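Glycine betaine, L-proline ABC transporter, glycine/betaine/L-proline-binding protein (ProX) (Borrelia burgdorferi, PDB 3TMG) probably serves as the substrate-binding protein of an ABC importer, and holds trimethyl glycine (glycine betaine) in the cleft between its two lobes. Local coordinates at residues Val34-Met42 with Trp270-Phe279. Numbering follows the deposited sequence.
Sequences VLKVVFEKM and WVPEKYKTLF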
ATOM      1  N   VAL A  34       9.744  -8.052  -4.520  1.00 12.56           N
ATOM      2  CA  VAL A  34       9.511  -9.504  -4.784  1.00 13.46           C
ATOM      3  C   VAL A  34       9.308  -9.752  -6.289  1.00 14.24           C
ATOM      4  O   VAL A  34       9.984 -10.606  -6.851  1.00 14.88           O
ATOM      5  CB  VAL A  34       8.313 -10.067  -4.004  1.00 12.97           C
ATOM      6  CG1 VAL A  34       7.907 -11.472  -4.529  1.00 13.82           C
ATOM      7  CG2 VAL A  34       8.678 -10.154  -2.533  1.00 12.91           C
ATOM      8  N   LEU A  35       8.412  -8.996  -6.934  1.00 14.26           N
ATOM      9  CA  LEU A  35       8.203  -9.177  -8.374  1.00 15.63           C
ATOM     10  C   LEU A  35       9.442  -8.845  -9.210  1.00 16.32           C
ATOM     11  O   LEU A  35       9.738  -9.507 -10.228  1.00 17.01           O
ATOM     12  CB  LEU A  35       6.961  -8.443  -8.858  1.00 15.94           C
ATOM     13  CG  LEU A  35       5.628  -9.130  -8.502  1.00 16.51           C
ATOM     14  CD1 LEU A  35       4.473  -8.455  -9.236  1.00 18.06           C
ATOM     15  CD2 LEU A  35       5.564 -10.637  -8.813  1.00 17.07           C
ATOM     16  N   LYS A  36      10.211  -7.852  -8.765  1.00 15.64           N
ATOM     17  CA  LYS A  36      11.464  -7.586  -9.432  1.00 16.20           C
ATOM     18  C   LYS A  36      12.358  -8.855  -9.460  1.00 16.41           C
ATOM     19  O   LYS A  36      12.939  -9.207 -10.491  1.00 17.05           O
ATOM     20  CB  LYS A  36      12.183  -6.437  -8.728  1.00 16.08           C
ATOM     21  CG  LYS A  36      13.472  -6.058  -9.436  1.00 17.84           C
ATOM     22  CD  LYS A  36      14.057  -4.849  -8.718  1.00 18.10           C
ATOM     23  CE  LYS A  36      15.534  -4.984  -8.703  1.00 20.07           C
ATOM     24  NZ  LYS A  36      16.096  -3.904  -9.530  1.00 21.91           N
ATOM     25  N   VAL A  37      12.491  -9.503  -8.312  1.00 15.93           N
ATOM     26  CA  VAL A  37      13.292 -10.741  -8.177  1.00 16.79           C
ATOM     27  C   VAL A  37      12.739 -11.870  -9.062  1.00 17.73           C
ATOM     28  O   VAL A  37      13.487 -12.536  -9.769  1.00 18.83           O
ATOM     29  CB  VAL A  37      13.394 -11.164  -6.690  1.00 16.29           C
ATOM     30  CG1 VAL A  37      14.058 -12.531  -6.563  1.00 17.38           C
ATOM     31  CG2 VAL A  37      14.208 -10.110  -5.930  1.00 15.69           C
ATOM     32  N   VAL A  38      11.422 -12.052  -9.044  1.00 17.33           N
ATOM     33  CA  VAL A  38      10.759 -13.034  -9.902  1.00 18.49           C
ATOM     34  C   VAL A  38      11.078 -12.801 -11.400  1.00 19.59           C
ATOM     35  O   VAL A  38      11.543 -13.743 -12.095  1.00 20.44           O
ATOM     36  CB  VAL A  38       9.243 -13.016  -9.646  1.00 17.70           C
ATOM     37  CG1 VAL A  38       8.540 -13.907 -10.646  1.00 18.82           C
ATOM     38  CG2 VAL A  38       8.963 -13.452  -8.210  1.00 17.29           C
ATOM     39  N   PHE A  39      10.888 -11.561 -11.886  1.00 19.18           N
ATOM     40  CA  PHE A  39      11.202 -11.240 -13.286  1.00 20.39           C
ATOM     41  C   PHE A  39      12.698 -11.416 -13.620  1.00 21.77           C
ATOM     42  O   PHE A  39      13.050 -11.893 -14.701  1.00 22.83           O
ATOM     43  CB  PHE A  39      10.723  -9.848 -13.667  1.00 20.03           C
ATOM     44  CG  PHE A  39       9.261  -9.757 -13.940  1.00 20.02           C
ATOM     45  CD1 PHE A  39       8.669 -10.546 -14.926  1.00 21.15           C
ATOM     46  CD2 PHE A  39       8.459  -8.848 -13.250  1.00 19.19           C
ATOM     47  CE1 PHE A  39       7.297 -10.448 -15.182  1.00 21.26           C
ATOM     48  CE2 PHE A  39       7.109  -8.744 -13.514  1.00 19.33           C
ATOM     49  CZ  PHE A  39       6.516  -9.548 -14.480  1.00 19.60           C
ATOM     50  N   GLU A  40      13.584 -11.027 -12.703  1.00 21.68           N
ATOM     51  CA  GLU A  40      15.012 -11.280 -12.894  1.00 23.11           C
ATOM     52  C   GLU A  40      15.316 -12.759 -13.086  1.00 24.59           C
ATOM     53  O   GLU A  40      16.117 -13.111 -13.987  1.00 25.45           O
ATOM     54  CB  GLU A  40      15.861 -10.731 -11.758  1.00 22.77           C
ATOM     55  CG  GLU A  40      15.912  -9.212 -11.737  1.00 22.85           C
ATOM     56  CD  GLU A  40      16.597  -8.643 -10.496  1.00 23.35           C
ATOM     57  OE1 GLU A  40      16.839  -9.364  -9.505  1.00 23.47           O
ATOM     58  OE2 GLU A  40      16.903  -7.439 -10.513  1.00 23.64           O
ATOM     59  N   LYS A  41      14.715 -13.612 -12.254  1.00 23.75           N
ATOM     60  CA  LYS A  41      14.964 -15.050 -12.375  1.00 25.66           C
ATOM     61  C   LYS A  41      14.437 -15.624 -13.682  1.00 27.18           C
ATOM     62  O   LYS A  41      14.994 -16.613 -14.190  1.00 28.84           O
ATOM     63  CB  LYS A  41      14.447 -15.815 -11.181  1.00 25.05           C
ATOM     64  CG  LYS A  41      15.394 -15.694 -10.006  1.00 25.37           C
ATOM     65  CD  LYS A  41      14.705 -16.085  -8.722  1.00 25.47           C
ATOM     66  CE  LYS A  41      14.670 -17.603  -8.585  1.00 27.32           C
ATOM     67  NZ  LYS A  41      15.986 -18.187  -8.988  1.00 28.97           N
ATOM     68  N   MET A  42      13.382 -14.994 -14.221  1.00 26.71           N
ATOM     69  CA  MET A  42      12.885 -15.270 -15.575  1.00 27.44           C
ATOM     70  C   MET A  42      13.724 -14.651 -16.708  1.00 28.86           C
ATOM     71  O   MET A  42      13.404 -14.856 -17.887  1.00 29.96           O
ATOM     72  CB  MET A  42      11.424 -14.823 -15.736  1.00 26.90           C
ATOM     73  CG  MET A  42      10.440 -15.546 -14.835  1.00 25.79           C
ATOM     74  SD  MET A  42       8.801 -14.804 -14.722  1.00 24.89           S
ATOM     75  CE  MET A  42       8.299 -14.691 -16.454  1.00 26.08           C
ATOM     76  N   TRP A 270       3.018 -18.155  -9.788  1.00 21.58           N
ATOM     77  CA  TRP A 270       2.819 -16.873 -10.452  1.00 20.47           C
ATOM     78  C   TRP A 270       3.386 -16.856 -11.839  1.00 21.33           C
ATOM     79  O   TRP A 270       3.207 -15.858 -12.575  1.00 20.97           O
ATOM     80  CB  TRP A 270       3.422 -15.718  -9.654  1.00 18.60           C
ATOM     81  CG  TRP A 270       2.983 -15.615  -8.196  1.00 17.52           C
ATOM     82  CD1 TRP A 270       1.792 -16.038  -7.595  1.00 17.42           C
ATOM     83  CD2 TRP A 270       3.753 -14.970  -7.142  1.00 16.65           C
ATOM     84  NE1 TRP A 270       1.794 -15.712  -6.239  1.00 16.62           N
ATOM     85  CE2 TRP A 270       2.972 -15.078  -5.922  1.00 16.27           C
ATOM     86  CE3 TRP A 270       5.027 -14.331  -7.098  1.00 16.04           C
ATOM     87  CZ2 TRP A 270       3.447 -14.580  -4.709  1.00 15.61           C
ATOM     88  CZ3 TRP A 270       5.460 -13.809  -5.886  1.00 15.38           C
ATOM     89  CH2 TRP A 270       4.689 -13.924  -4.722  1.00 15.15           C
ATOM     90  N   VAL A 271       4.121 -17.921 -12.194  1.00 22.68           N
ATOM     91  CA  VAL A 271       4.941 -17.871 -13.412  1.00 23.75           C
ATOM     92  C   VAL A 271       4.473 -18.908 -14.443  1.00 25.90           C
ATOM     93  O   VAL A 271       3.924 -19.953 -14.063  1.00 26.52           O
ATOM     94  CB  VAL A 271       6.491 -17.969 -13.147  1.00 23.91           C
ATOM     95  CG1 VAL A 271       6.980 -16.927 -12.151  1.00 22.38           C
ATOM     96  CG2 VAL A 271       6.962 -19.383 -12.760  1.00 24.83           C
ATOM     97  N   PRO A 272       4.699 -18.636 -15.746  1.00 27.16           N
ATOM     98  CA  PRO A 272       4.302 -19.631 -16.751  1.00 29.51           C
ATOM     99  C   PRO A 272       5.037 -20.956 -16.539  1.00 31.37           C
ATOM    100  O   PRO A 272       6.168 -20.981 -16.033  1.00 30.51           O
ATOM    101  CB  PRO A 272       4.746 -18.974 -18.085  1.00 29.87           C
ATOM    102  CG  PRO A 272       4.705 -17.504 -17.787  1.00 27.77           C
ATOM    103  CD  PRO A 272       5.233 -17.418 -16.383  1.00 26.57           C
ATOM    104  N   GLU A 273       4.384 -22.039 -16.948  1.00 33.91           N
ATOM    105  CA  GLU A 273       4.896 -23.403 -16.830  1.00 36.64           C
ATOM    106  C   GLU A 273       6.380 -23.521 -17.175  1.00 37.08           C
ATOM    107  O   GLU A 273       7.177 -24.054 -16.404  1.00 36.84           O
ATOM    108  CB  GLU A 273       4.053 -24.320 -17.748  1.00 39.46           C
ATOM    109  CG  GLU A 273       4.427 -25.788 -17.698  1.00 43.26           C
ATOM    110  CD  GLU A 273       4.346 -26.362 -16.301  1.00 44.09           C
ATOM    111  OE1 GLU A 273       3.419 -26.012 -15.545  1.00 44.36           O
ATOM    112  OE2 GLU A 273       5.220 -27.180 -15.969  1.00 48.14           O
ATOM    113  N   LYS A 274       6.706 -23.030 -18.371  1.00 38.83           N
ATOM    114  CA  LYS A 274       8.049 -22.879 -18.932  1.00 40.22           C
ATOM    115  C   LYS A 274       9.150 -22.483 -17.914  1.00 37.79           C
ATOM    116  O   LYS A 274      10.282 -22.943 -18.008  1.00 36.89           O
ATOM    117  CB  LYS A 274       7.914 -21.713 -19.900  1.00 42.41           C
ATOM    118  CG  LYS A 274       8.529 -21.772 -21.264  1.00 44.49           C
ATOM    119  CD  LYS A 274       8.652 -20.309 -21.680  1.00 44.87           C
ATOM    120  CE  LYS A 274       8.237 -20.062 -23.126  1.00 47.51           C
ATOM    121  NZ  LYS A 274       8.116 -18.587 -23.343  1.00 47.59           N
ATOM    122  N   TYR A 275       8.816 -21.594 -16.981  1.00 34.13           N
ATOM    123  CA  TYR A 275       9.788 -20.965 -16.055  1.00 33.10           C
ATOM    124  C   TYR A 275       9.830 -21.561 -14.650  1.00 32.45           C
ATOM    125  O   TYR A 275      10.687 -21.171 -13.844  1.00 31.07           O
ATOM    126  CB  TYR A 275       9.444 -19.478 -15.855  1.00 30.89           C
ATOM    127  CG  TYR A 275       9.543 -18.636 -17.091  1.00 31.53           C
ATOM    128  CD1 TYR A 275      10.755 -18.067 -17.468  1.00 32.08           C
ATOM    129  CD2 TYR A 275       8.434 -18.429 -17.903  1.00 31.95           C
ATOM    130  CE1 TYR A 275      10.857 -17.288 -18.610  1.00 33.36           C
ATOM    131  CE2 TYR A 275       8.516 -17.662 -19.054  1.00 32.64           C
ATOM    132  CZ  TYR A 275       9.717 -17.078 -19.394  1.00 34.07           C
ATOM    133  OH  TYR A 275       9.814 -16.312 -20.542  1.00 35.21           O
ATOM    134  N   LYS A 276       8.902 -22.467 -14.344  1.00 32.72           N
ATOM    135  CA  LYS A 276       8.677 -22.863 -12.957  1.00 33.11           C
ATOM    136  C   LYS A 276       9.926 -23.499 -12.351  1.00 34.00           C
ATOM    137  O   LYS A 276      10.256 -23.232 -11.190  1.00 33.69           O
ATOM    138  CB  LYS A 276       7.444 -23.775 -12.781  1.00 33.53           C
ATOM    139  CG  LYS A 276       6.134 -23.164 -13.235  1.00 33.31           C
ATOM    140  CD  LYS A 276       4.911 -23.957 -12.725  1.00 34.05           C
ATOM    141  CE  LYS A 276       3.602 -23.454 -13.320  1.00 33.22           C
ATOM    142  NZ  LYS A 276       3.014 -22.283 -12.603  1.00 32.86           N
ATOM    143  N   THR A 277      10.654 -24.288 -13.130  1.00 35.97           N
ATOM    144  CA  THR A 277      11.835 -24.949 -12.582  1.00 37.48           C
ATOM    145  C   THR A 277      13.007 -24.008 -12.283  1.00 37.11           C
ATOM    146  O   THR A 277      13.880 -24.371 -11.490  1.00 37.81           O
ATOM    147  CB  THR A 277      12.302 -26.155 -13.409  1.00 40.11           C
ATOM    148  OG1 THR A 277      12.745 -25.721 -14.699  1.00 40.88           O
ATOM    149  CG2 THR A 277      11.177 -27.120 -13.553  1.00 41.85           C
ATOM    150  N   LEU A 278      13.000 -22.794 -12.857  1.00 35.67           N
ATOM    151  CA  LEU A 278      13.999 -21.769 -12.499  1.00 35.46           C
ATOM    152  C   LEU A 278      13.918 -21.371 -11.008  1.00 35.05           C
ATOM    153  O   LEU A 278      14.867 -20.833 -10.451  1.00 35.50           O
ATOM    154  CB  LEU A 278      13.898 -20.527 -13.406  1.00 33.83           C
ATOM    155  CG  LEU A 278      14.188 -20.723 -14.904  1.00 35.41           C
ATOM    156  CD1 LEU A 278      13.749 -19.519 -15.729  1.00 34.25           C
ATOM    157  CD2 LEU A 278      15.661 -21.016 -15.174  1.00 36.01           C
ATOM    158  N   PHE A 279      12.800 -21.692 -10.362  1.00 34.80           N
ATOM    159  CA  PHE A 279      12.605 -21.356  -8.963  1.00 33.98           C
ATOM    160  C   PHE A 279      12.878 -22.516  -7.993  1.00 37.37           C
ATOM    161  O   PHE A 279      12.671 -22.383  -6.775  1.00 36.16           O
ATOM    162  CB  PHE A 279      11.213 -20.736  -8.770  1.00 31.42           C
ATOM    163  CG  PHE A 279      11.039 -19.454  -9.537  1.00 29.21           C
ATOM    164  CD1 PHE A 279      10.599 -19.472 -10.857  1.00 29.41           C
ATOM    165  CD2 PHE A 279      11.364 -18.222  -8.954  1.00 27.30           C
ATOM    166  CE1 PHE A 279      10.458 -18.286 -11.574  1.00 28.09           C
ATOM    167  CE2 PHE A 279      11.226 -17.030  -9.666  1.00 25.86           C
ATOM    168  CZ  PHE A 279      10.761 -17.064 -10.972  1.00 26.80           C
TER
HETATM  169  O   HOH W   1      16.304 -20.789  -7.812  1.00 37.66           O
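The carbonyl oxygen of Leu278 takes two donors: Lys41 NZ reaches Leu278 O directly at 3.2 Å, tilted 30° from the carbonyl plane, and a water that accepts from the same ammonium donates to that oxygen too. Lys41 CB and CD already touch the Phe279 ring; the turn at chi3 (80°) keeps Lys41 CE against it, 3.4 Å from Phe279 CD2 and oblique to the ring, and the turn at chi4 swings NZ to Leu278 O. The same ring turns its edge to the helix, where Phe279 CZ touches Val38 O and lies 3.9 Å from Val38 CG1.

Met42, just past the last turn of helix 26-41, fits among Val271, Pro272, Tyr275 and Phe279. Its chain runs nearly straight to SD and then folds at chi3 (54°), and this fold brings the methyl over the middle of the Tyr275 ring: Met42 CE is 3.9 Å from the Tyr275 ring centroid, a CH-pi contact, with the sulfur above the same ring but farther off. At the far end of this ring, the Tyr275 hydroxyl bonds to Asp223 of helix 222-230. Val271 CG1 touches two neighbours on the helix side, Val38 CG1 at 3.7 Å and Met42 SD at 3.8 Å.

Further back along the helix, Trp270 presents the six-membered edge of its indole, with Val34 CG1 3.6 Å from Trp270 CZ3 and Val38 CG2 also near the ring plane; Phe231 meets this indole edge-to-face. Lys276 NZ bonds to Val271 O and to Lys268 O of helix 264-268, tying the chain back on itself. Far from the betaine pocket, this is largely apolar packing, with Lys41 and its water at the exposed side, of the C-terminal tail, ending in a 3-10 turn, against the first helix of one lobe in the periplasmic-binding-protein fold.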